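Local atomic coordinates of odorant binding protein OBP69a (PDB entry 6HHE), a protein that probably binds small hydrophobic odorants and pheromone components as a secreted carrier of the insect olfactory system. Residues 97-100 with 101-105. Numbering follows the deposited sequence.
Sequences CETA and FLTTE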
loop_
_atom_site.group_PDB
_atom_site.type_symbol
_atom_site.label_atom_id
_atom_site.label_comp_id
_atom_site.label_asym_id
_atom_site.label_seq_id
_atom_site.Cartn_x
_atom_site.Cartn_y
_atom_site.Cartn_z
ATOM N N CYS A 97 -2.216 -10.287 -3.711
ATOM C CA CYS A 97 -2.728 -9.033 -4.241
ATOM C C CYS A 97 -4.030 -8.662 -3.555
ATOM O O CYS A 97 -4.211 -7.496 -3.197
ATOM C CB CYS A 97 -2.935 -9.059 -5.762
ATOM S SG CYS A 97 -1.456 -9.427 -6.860
ATOM N N GLU A 98 -4.933 -9.629 -3.335
ATOM C CA GLU A 98 -6.177 -9.331 -2.617
ATOM C C GLU A 98 -5.893 -8.893 -1.181
ATOM O O GLU A 98 -6.493 -7.928 -0.689
ATOM C CB GLU A 98 -7.118 -10.535 -2.570
ATOM C CG GLU A 98 -7.436 -11.161 -3.901
ATOM C CD GLU A 98 -8.212 -10.253 -4.822
ATOM O OE1 GLU A 98 -8.220 -10.530 -6.050
ATOM O OE2 GLU A 98 -8.825 -9.272 -4.338
ATOM N N THR A 99 -4.998 -9.592 -0.470
ATOM C CA THR A 99 -4.623 -9.165 0.880
ATOM C C THR A 99 -4.061 -7.750 0.879
ATOM O O THR A 99 -4.426 -6.932 1.736
ATOM C CB THR A 99 -3.598 -10.110 1.497
ATOM O OG1 THR A 99 -4.162 -11.425 1.561
ATOM C CG2 THR A 99 -3.246 -9.683 2.896
ATOM N N ALA A 100 -3.151 -7.437 -0.055
ATOM C CA ALA A 100 -2.609 -6.078 -0.081
ATOM C C ALA A 100 -3.723 -5.055 -0.265
ATOM O O ALA A 100 -3.724 -3.998 0.392
ATOM C CB ALA A 100 -1.588 -5.934 -1.208
ATOM N N PHE A 101 -4.679 -5.358 -1.146
ATOM C CA PHE A 101 -5.763 -4.428 -1.452
ATOM C C PHE A 101 -6.677 -4.242 -0.266
ATOM O O PHE A 101 -6.977 -3.094 0.112
ATOM C CB PHE A 101 -6.563 -4.950 -2.641
ATOM C CG PHE A 101 -7.599 -3.992 -3.179
ATOM C CD1 PHE A 101 -7.225 -2.970 -4.035
ATOM C CD2 PHE A 101 -8.930 -4.172 -2.883
ATOM C CE1 PHE A 101 -8.208 -2.128 -4.621
ATOM C CE2 PHE A 101 -9.899 -3.318 -3.418
ATOM C CZ PHE A 101 -9.526 -2.303 -4.262
ATOM N N LEU A 102 -7.140 -5.352 0.322
ATOM C CA LEU A 102 -8.044 -5.266 1.478
ATOM C C LEU A 102 -7.371 -4.567 2.655
ATOM O O LEU A 102 -8.015 -3.773 3.362
ATOM C CB LEU A 102 -8.492 -6.670 1.878
ATOM C CG LEU A 102 -9.366 -7.370 0.842
ATOM C CD1 LEU A 102 -9.471 -8.832 1.261
ATOM C CD2 LEU A 102 -10.719 -6.696 0.741
ATOM N N THR A 103 -6.082 -4.868 2.895
ATOM C CA THR A 103 -5.382 -4.224 3.997
ATOM C C THR A 103 -5.254 -2.736 3.726
ATOM O O THR A 103 -5.477 -1.916 4.629
ATOM C CB THR A 103 -4.018 -4.885 4.217
ATOM O OG1 THR A 103 -4.239 -6.293 4.470
ATOM C CG2 THR A 103 -3.304 -4.290 5.423
ATOM N N THR A 104 -4.989 -2.353 2.465
ATOM C CA THR A 104 -4.842 -0.935 2.144
ATOM C C THR A 104 -6.185 -0.210 2.212
ATOM O O THR A 104 -6.211 0.964 2.623
ATOM C CB THR A 104 -4.183 -0.774 0.772
ATOM O OG1 THR A 104 -2.861 -1.303 0.842
ATOM C CG2 THR A 104 -4.097 0.688 0.390
ATOM N N GLU A 105 -7.278 -0.911 1.886
ATOM C CA GLU A 105 -8.598 -0.320 2.088
ATOM C C GLU A 105 -8.791 0.023 3.548
ATOM O O GLU A 105 -9.334 1.100 3.880
ATOM C CB GLU A 105 -9.701 -1.266 1.624
ATOM C CG GLU A 105 -9.865 -1.247 0.137
ATOM C CD GLU A 105 -11.032 -2.082 -0.316
ATOM O OE1 GLU A 105 -11.135 -3.250 0.121
ATOM O OE2 GLU A 105 -11.854 -1.554 -1.090
#
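On helix 96-110, Thr103 folds its hydroxyl back onto Thr99 and Thr104 does the same onto Ala100, a worked example of side chains sharing a carbonyl with the backbone one turn earlier. Thr99 O takes the amide of Thr103 at 2.9 Å from N and the hydroxyl at 2.8 Å from OG1, the two donors tilted to opposite faces of the carbonyl plane. One residue on, the same double acceptance recurs: Ala100 O accepts Thr104 N and, at 2.9 Å, Thr104 OG1. In Thr103 the hydroxyl is held beside its own backbone N by a chi1 of -58°, which aims OG1 back along the helix; Thr104 adopts nearly the same torsion. Each hydroxyl of these two buried threonines thus gives its hydrogen to a carbonyl one turn back, while Thr103 OG1 also accepts from Gln91 N; the Thr99 side chain runs alongside that of Thr103, but its OG1 bonds to Gly93 N and Asp95 O. Between these side chains the contact is looser, Thr99 CG2 standing 3.9 Å from Thr103 OG1. In this all-helical PBP/GOBP fold the helix is fastened to helix 42-55 by the Cys97-Cys46 disulfide, and Ala100 and Thr104 face that same neighbour. Leu102 N meets Glu98 O at 2.8 Å with an almost straight N-H...O angle of 176°, and Leu102 CG rests 3.3 Å from the same oxygen. Phe101 CB lies 3.5 Å from Cys97 O, and CG, anti to the backbone N, leads the ring away from that turn to a cation-pi contact with Lys45, the lysine that also forms a salt bridge with the Glu98 carboxylate.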